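Local coordinates for protein possible thiamine biosynthesis enzyme (Candida albicans, PDB 2X7Q) that is of unknown function but has the periplasmic binding protein fold and may bind a small molecule linked to thiamine biosynthesis, at residues K96-W101 / Q195-W200; E177-K182 / K256-T261. The protein carries 1 engineered substitution. One frame throughout, in Å; residues are numbered along the deposited sequence. Where two conformers were deposited one is given.

Interaction 1: K96-W101 / Q195-W200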
loop_
_atom_site.group_PDB
_atom_site.type_symbol
_atom_site.label_atom_id
_atom_site.label_comp_id
_atom_site.label_asym_id
_atom_site.label_seq_id
_atom_site.Cartn_x
_atom_site.Cartn_y
_atom_site.Cartn_z
ATOM N N LYS A 96 5.742 7.236 -5.336
ATOM C CA LYS A 96 5.646 7.329 -6.787
ATOM C C LYS A 96 6.073 6.035 -7.477
ATOM O O LYS A 96 5.456 5.609 -8.456
ATOM C CB LYS A 96 6.488 8.500 -7.294
ATOM C CG LYS A 96 6.373 8.751 -8.785
ATOM C CD LYS A 96 7.116 10.014 -9.175
ATOM C CE LYS A 96 6.590 11.215 -8.405
ATOM N NZ LYS A 96 7.322 12.462 -8.762
ATOM N N SER A 97 7.132 5.417 -6.965
ATOM C CA SER A 97 7.660 4.187 -7.548
ATOM C C SER A 97 6.692 3.018 -7.360
ATOM O O SER A 97 5.919 2.991 -6.404
ATOM C CB SER A 97 9.026 3.855 -6.945
ATOM O OG SER A 97 8.974 3.868 -5.530
ATOM N N PRO A 98 6.730 2.044 -8.282
ATOM C CA PRO A 98 5.837 0.880 -8.234
ATOM C C PRO A 98 6.247 -0.121 -7.163
ATOM O O PRO A 98 7.427 -0.185 -6.819
ATOM C CB PRO A 98 6.017 0.253 -9.616
ATOM C CG PRO A 98 7.393 0.629 -10.020
ATOM C CD PRO A 98 7.613 2.015 -9.461
ATOM N N LEU A 99 5.287 -0.887 -6.649
ATOM C CA LEU A 99 5.563 -1.896 -5.630
ATOM C C LEU A 99 6.036 -3.204 -6.267
ATOM O O LEU A 99 5.456 -3.666 -7.250
ATOM C CB LEU A 99 4.316 -2.153 -4.779
ATOM C CG LEU A 99 4.537 -2.824 -3.420
ATOM C CD1 LEU A 99 5.169 -1.844 -2.452
ATOM C CD2 LEU A 99 3.230 -3.363 -2.854
ATOM N N LEU A 100 7.087 -3.796 -5.707
ATOM C CA LEU A 100 7.618 -5.056 -6.221
ATOM C C LEU A 100 7.088 -6.251 -5.434
ATOM O O LEU A 100 7.498 -6.490 -4.295
ATOM C CB LEU A 100 9.148 -5.047 -6.201
ATOM C CG LEU A 100 9.844 -6.316 -6.701
ATOM C CD1 LEU A 100 9.397 -6.654 -8.116
ATOM C CD2 LEU A 100 11.357 -6.164 -6.638
ATOM N N TRP A 101 6.177 -6.998 -6.051
ATOM C CA TRP A 101 5.593 -8.178 -5.422
ATOM C C TRP A 101 6.403 -9.432 -5.733
ATOM O O TRP A 101 6.792 -9.662 -6.875
ATOM C CB TRP A 101 4.145 -8.367 -5.873
ATOM C CG TRP A 101 3.195 -7.386 -5.257
ATOM C CD1 TRP A 101 2.856 -6.155 -5.740
ATOM C CD2 TRP A 101 2.456 -7.554 -4.041
ATOM N NE1 TRP A 101 1.953 -5.548 -4.900
ATOM C CE2 TRP A 101 1.693 -6.390 -3.845
ATOM C CE3 TRP A 101 2.369 -8.582 -3.094
ATOM C CZ2 TRP A 101 0.852 -6.219 -2.749
ATOM C CZ3 TRP A 101 1.534 -8.412 -2.005
ATOM C CH2 TRP A 101 0.787 -7.242 -1.841
ATOM N N GLN A 195 8.478 -12.670 -9.721
ATOM C CA GLN A 195 8.271 -11.322 -9.200
ATOM C C GLN A 195 7.338 -10.564 -10.135
ATOM O O GLN A 195 7.050 -11.031 -11.235
ATOM C CB GLN A 195 9.601 -10.576 -9.075
ATOM C CG GLN A 195 10.550 -11.142 -8.033
ATOM C CD GLN A 195 11.833 -10.337 -7.917
ATOM O OE1 GLN A 195 12.090 -9.437 -8.717
ATOM N NE2 GLN A 195 12.647 -10.659 -6.918
ATOM N N ILE A 196 6.861 -9.401 -9.700
ATOM C CA ILE A 196 5.978 -8.589 -10.532
ATOM C C ILE A 196 5.753 -7.197 -9.951
ATOM O O ILE A 196 5.348 -7.052 -8.798
ATOM C CB ILE A 196 4.615 -9.278 -10.763
ATOM C CG1 ILE A 196 3.699 -8.382 -11.599
ATOM C CG2 ILE A 196 3.960 -9.629 -9.441
ATOM C CD1 ILE A 196 2.339 -8.987 -11.871
ATOM N N TYR A 197 6.024 -6.176 -10.757
ATOM C CA TYR A 197 5.833 -4.795 -10.336
ATOM C C TYR A 197 4.386 -4.365 -10.529
ATOM O O TYR A 197 3.673 -4.911 -11.373
ATOM C CB TYR A 197 6.745 -3.858 -11.135
ATOM C CG TYR A 197 8.220 -3.995 -10.826
ATOM C CD1 TYR A 197 8.794 -3.308 -9.765
ATOM C CD2 TYR A 197 9.037 -4.799 -11.606
ATOM C CE1 TYR A 197 10.143 -3.430 -9.483
ATOM C CE2 TYR A 197 10.384 -4.927 -11.335
ATOM C CZ TYR A 197 10.934 -4.240 -10.272
ATOM O OH TYR A 197 12.277 -4.364 -9.995
ATOM N N THR A 198 3.956 -3.384 -9.745
ATOM C CA THR A 198 2.654 -2.769 -9.950
ATOM C C THR A 198 2.773 -1.740 -11.068
ATOM O O THR A 198 3.686 -0.913 -11.056
ATOM C CB THR A 198 2.143 -2.076 -8.673
ATOM O OG1 THR A 198 3.044 -1.026 -8.301
ATOM C CG2 THR A 198 2.035 -3.075 -7.529
ATOM N N PRO A 199 1.859 -1.796 -12.049
ATOM C CA PRO A 199 1.891 -0.844 -13.164
ATOM C C PRO A 199 1.677 0.587 -12.685
ATOM O O PRO A 199 1.925 1.531 -13.434
ATOM C CB PRO A 199 0.707 -1.280 -14.032
ATOM C CG PRO A 199 0.437 -2.696 -13.644
ATOM C CD PRO A 199 0.786 -2.795 -12.196
ATOM N N TRP A 200 1.229 0.739 -11.442
ATOM C CA TRP A 200 0.870 2.046 -10.904
ATOM C C TRP A 200 1.747 2.439 -9.720
ATOM O O TRP A 200 2.467 1.606 -9.166
ATOM C CB TRP A 200 -0.593 2.034 -10.463
ATOM C CG TRP A 200 -0.919 0.872 -9.573
ATOM C CD1 TRP A 200 -0.687 0.777 -8.233
ATOM C CD2 TRP A 200 -1.533 -0.366 -9.965
ATOM N NE1 TRP A 200 -1.119 -0.442 -7.765
ATOM C CE2 TRP A 200 -1.639 -1.159 -8.804
ATOM C CE3 TRP A 200 -1.999 -0.874 -11.178
ATOM C CZ2 TRP A 200 -2.199 -2.437 -8.830
ATOM C CZ3 TRP A 200 -2.552 -2.142 -11.198
ATOM C CH2 TRP A 200 -2.647 -2.908 -10.032
#
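Leu99 and Thr198 grip each other by two bonds: Leu99 N donates to Thr198 OG1 at 2.8 Å, and Thr198 N returns a bond to Leu99 O at 2.9 Å. Thr198 OG1, set between its own backbone N and carbonyl carbon (chi1 62°), donates to Trp200 O at 2.8 Å, so the buried hydroxyl both accepts and donates. Further along, Trp101 and Ile196 form an antiparallel hydrogen-bonded pair, with Trp101 N bound to Ile196 O and Ile196 N to Trp101 O. Strands 100-106 and 190-197 are here neighbours in one of the two mixed five-stranded sheets of the periplasmic binding protein fold, and the two segments are side-by-side crossovers between the sheets, 96-101 arriving from strand 88-95 and 195-200 leaving for 203-208, as in the hinge between the lobes of such proteins. Leu100 and Tyr197 make the adjoining non-hydrogen-bonded pair; Leu100 CD1 sits 3.5 Å from the Tyr197 ring centroid, over the face, in a CH-pi contact. Leu100 N turns instead to a bound glycerol and Leu100 O to Tyr178. On the sheet face of Trp101 and Ile196, the methyl Thr198 CG2 meets the indole edge in plane, 3.6 Å from Trp101 NE1. Trp200 NE1 is satisfied by Glu75.

Interaction 2: E177-K182 / K256-T261; sequences EYFTSK and KEWTKT. With GOL (glycerol), chain B.
Glu177 OE2 is held by two donors, Phe179 N at 2.8 Å, which comes from above the carboxylate plane, and O1 of a bound glycerol at 3.1 Å. The chain of Glu177 bends at chi2 (-78°), which places CD back toward the first turn of helix 178-186. There the residue acts as N-cap: Glu177 OE1 takes the hydroxyl of Thr180 OG1 on its anti lone pair at 2.6 Å and a weak bond from Thr180 N. The N-H groups at the helix start would probably favour the charged carboxylate.

Helix 252-259 is met mainly by the ring of Phe179. Trp258 CB lies 3.8 Å from the Phe179 centroid over one face, while Tyr178 CD2 is over the centre of the opposite face, so the phenyl is sandwiched. The indole of Trp258 turns its edge to that first face in an offset edge-to-face pair, planes at 79°. Glu257 has two conformers; in the one given, CG lies at the edge of the same phenyl, near its plane, a detail that remains doubtful. Lys182 NZ makes its salt bridge with Asp254; Glu257 OE1, in that conformer, is near but beyond one.

Thr261 OG1, just past the helix, donates to Trp258 O, which also takes Thr261 N, and accepts from glycerol O2 at 2.9 Å. Glycerol, probably from the crystallisation liquor, thus joins the two segments where no direct hydrogen bond does; it is also bonded to Leu100 N and Pro98 O. A small polyol held between a helix N-terminus and a facing helix end is consistent with the ligand cleft of a periplasmic binding protein.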
loop_
_atom_site.group_PDB
_atom_site.type_symbol
_atom_site.label_atom_id
_atom_site.label_comp_id
_atom_site.label_asym_id
_atom_site.label_seq_id
_atom_site.Cartn_x
_atom_site.Cartn_y
_atom_site.Cartn_z
ATOM N N GLU A 177 5.382 -8.361 -0.463
ATOM C CA GLU A 177 6.406 -7.387 -0.822
ATOM C C GLU A 177 7.788 -8.033 -0.778
ATOM O O GLU A 177 8.119 -8.746 0.170
ATOM C CB GLU A 177 6.337 -6.169 0.102
ATOM C CG GLU A 177 7.152 -4.976 -0.377
ATOM C CD GLU A 177 8.633 -5.131 -0.095
ATOM O OE1 GLU A 177 8.993 -5.368 1.079
ATOM O OE2 GLU A 177 9.435 -5.017 -1.045
ATOM N N TYR A 178 8.585 -7.787 -1.813
ATOM C CA TYR A 178 9.876 -8.455 -1.976
ATOM C C TYR A 178 10.808 -8.319 -0.776
ATOM O O TYR A 178 11.167 -9.316 -0.151
ATOM C CB TYR A 178 10.587 -7.962 -3.240
ATOM C CG TYR A 178 12.002 -8.479 -3.377
ATOM C CD1 TYR A 178 12.248 -9.812 -3.687
ATOM C CD2 TYR A 178 13.092 -7.636 -3.199
ATOM C CE1 TYR A 178 13.537 -10.291 -3.810
ATOM C CE2 TYR A 178 14.386 -8.107 -3.321
ATOM C CZ TYR A 178 14.602 -9.436 -3.625
ATOM O OH TYR A 178 15.890 -9.913 -3.748
ATOM N N PHE A 179 11.211 -7.092 -0.467
ATOM C CA PHE A 179 12.194 -6.860 0.588
ATOM C C PHE A 179 11.722 -7.345 1.953
ATOM O O PHE A 179 12.531 -7.583 2.848
ATOM C CB PHE A 179 12.596 -5.385 0.648
ATOM C CG PHE A 179 13.405 -4.933 -0.533
ATOM C CD1 PHE A 179 14.768 -5.170 -0.586
ATOM C CD2 PHE A 179 12.803 -4.274 -1.592
ATOM C CE1 PHE A 179 15.515 -4.758 -1.674
ATOM C CE2 PHE A 179 13.543 -3.859 -2.683
ATOM C CZ PHE A 179 14.901 -4.101 -2.724
ATOM N N THR A 180 10.411 -7.492 2.107
ATOM C CA THR A 180 9.845 -8.015 3.343
ATOM C C THR A 180 9.975 -9.536 3.375
ATOM O O THR A 180 10.054 -10.144 4.441
ATOM C CB THR A 180 8.362 -7.617 3.495
ATOM O OG1 THR A 180 8.244 -6.188 3.480
ATOM C CG2 THR A 180 7.792 -8.152 4.798
ATOM N N SER A 181 10.008 -10.139 2.190
ATOM C CA SER A 181 10.103 -11.587 2.055
ATOM C C SER A 181 11.549 -12.038 1.882
ATOM O O SER A 181 11.863 -13.218 2.036
ATOM C CB SER A 181 9.281 -12.060 0.855
ATOM O OG SER A 181 7.937 -11.615 0.933
ATOM N N LYS A 182 12.425 -11.093 1.559
ATOM C CA LYS A 182 13.816 -11.407 1.259
ATOM C C LYS A 182 14.496 -12.141 2.409
ATOM O O LYS A 182 15.270 -13.070 2.186
ATOM C CB LYS A 182 14.587 -10.136 0.902
ATOM C CG LYS A 182 15.982 -10.390 0.355
ATOM C CD LYS A 182 16.634 -9.103 -0.117
ATOM C CE LYS A 182 17.946 -9.379 -0.827
ATOM N NZ LYS A 182 18.931 -10.059 0.052
ATOM N N LYS A 256 19.109 -1.142 2.808
ATOM C CA LYS A 256 19.887 -0.313 1.895
ATOM C C LYS A 256 19.477 -0.549 0.446
ATOM O O LYS A 256 19.293 0.397 -0.314
ATOM C CB LYS A 256 21.383 -0.580 2.067
ATOM C CG LYS A 256 22.265 0.225 1.130
ATOM C CD LYS A 256 23.735 -0.093 1.339
ATOM C CE LYS A 256 24.612 0.710 0.388
ATOM N NZ LYS A 256 26.059 0.413 0.586
ATOM N N GLU A 257 19.336 -1.816 0.072
ATOM C CA GLU A 257 18.931 -2.168 -1.284
ATOM C C GLU A 257 17.585 -1.541 -1.627
ATOM O O GLU A 257 17.378 -1.076 -2.745
ATOM C CB GLU A 257 18.866 -3.689 -1.449
ATOM C CG GLU A 257 18.523 -4.150 -2.855
ATOM C CD GLU A 257 18.432 -5.659 -2.969
ATOM O OE1 GLU A 257 18.839 -6.354 -2.016
ATOM O OE2 GLU A 257 17.954 -6.148 -4.015
ATOM N N TRP A 258 16.677 -1.524 -0.657
ATOM C CA TRP A 258 15.344 -0.966 -0.856
ATOM C C TRP A 258 15.375 0.535 -1.134
ATOM O O TRP A 258 14.625 1.029 -1.975
ATOM C CB TRP A 258 14.458 -1.267 0.353
ATOM C CG TRP A 258 13.174 -0.494 0.362
ATOM C CD1 TRP A 258 12.036 -0.787 -0.330
ATOM C CD2 TRP A 258 12.896 0.703 1.099
ATOM N NE1 TRP A 258 11.067 0.152 -0.068
ATOM C CE2 TRP A 258 11.572 1.078 0.807
ATOM C CE3 TRP A 258 13.645 1.493 1.978
ATOM C CZ2 TRP A 258 10.977 2.207 1.362
ATOM C CZ3 TRP A 258 13.053 2.614 2.526
ATOM C CH2 TRP A 258 11.732 2.960 2.218
ATOM N N THR A 259 16.245 1.258 -0.434
ATOM C CA THR A 259 16.328 2.708 -0.587
ATOM C C THR A 259 16.691 3.114 -2.012
ATOM O O THR A 259 16.453 4.250 -2.421
ATOM C CB THR A 259 17.359 3.330 0.380
ATOM O OG1 THR A 259 18.678 2.897 0.023
ATOM C CG2 THR A 259 17.063 2.925 1.815
ATOM N N LYS A 260 17.273 2.182 -2.762
ATOM C CA LYS A 260 17.713 2.463 -4.124
ATOM C C LYS A 260 16.651 2.099 -5.161
ATOM O O LYS A 260 16.908 2.141 -6.364
ATOM C CB LYS A 260 19.022 1.730 -4.430
ATOM C CG LYS A 260 20.220 2.211 -3.613
ATOM C CD LYS A 260 21.542 1.759 -4.228
ATOM C CE LYS A 260 21.753 0.256 -4.102
ATOM N NZ LYS A 260 22.051 -0.160 -2.704
ATOM N N THR A 261 15.460 1.747 -4.690
ATOM C CA THR A 261 14.356 1.398 -5.579
ATOM C C THR A 261 13.138 2.281 -5.330
ATOM O O THR A 261 12.285 2.437 -6.205
ATOM C CB THR A 261 13.935 -0.079 -5.407
ATOM O OG1 THR A 261 13.367 -0.270 -4.104
ATOM C CG2 THR A 261 15.131 -1.000 -5.583
HETATM C C1 GOL B . 9.645 -2.094 -3.187
HETATM O O1 GOL B . 8.899 -3.255 -3.546
HETATM C C2 GOL B . 9.747 -1.186 -4.412
HETATM O O2 GOL B . 10.492 -0.023 -4.056
HETATM C C3 GOL B . 10.465 -1.936 -5.544
HETATM O O3 GOL B . 10.543 -1.087 -6.687
#

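Interactions 1 and 2 lie about 12 Å apart, centre to centre, and touch where Leu100 meets the start of helix 178-186 and Gln195 packs on Tyr178. Along the chain the segments alternate, 96-101, 177-182, 195-200 and 256-261, with helix 178-186 followed by strand 190-197. The first three belong to or adjoin the sheet of strands 173-177, 100-106 and 190-197, whereas helix 252-259 faces it from the other side of the contact. Interaction 2 therefore probably spans the two lobes, while interaction 1 lies at the strands joining them. Glycerol, probably from the crystallisation liquor, is bound by both, consistent with a pocket in the cleft between the lobes.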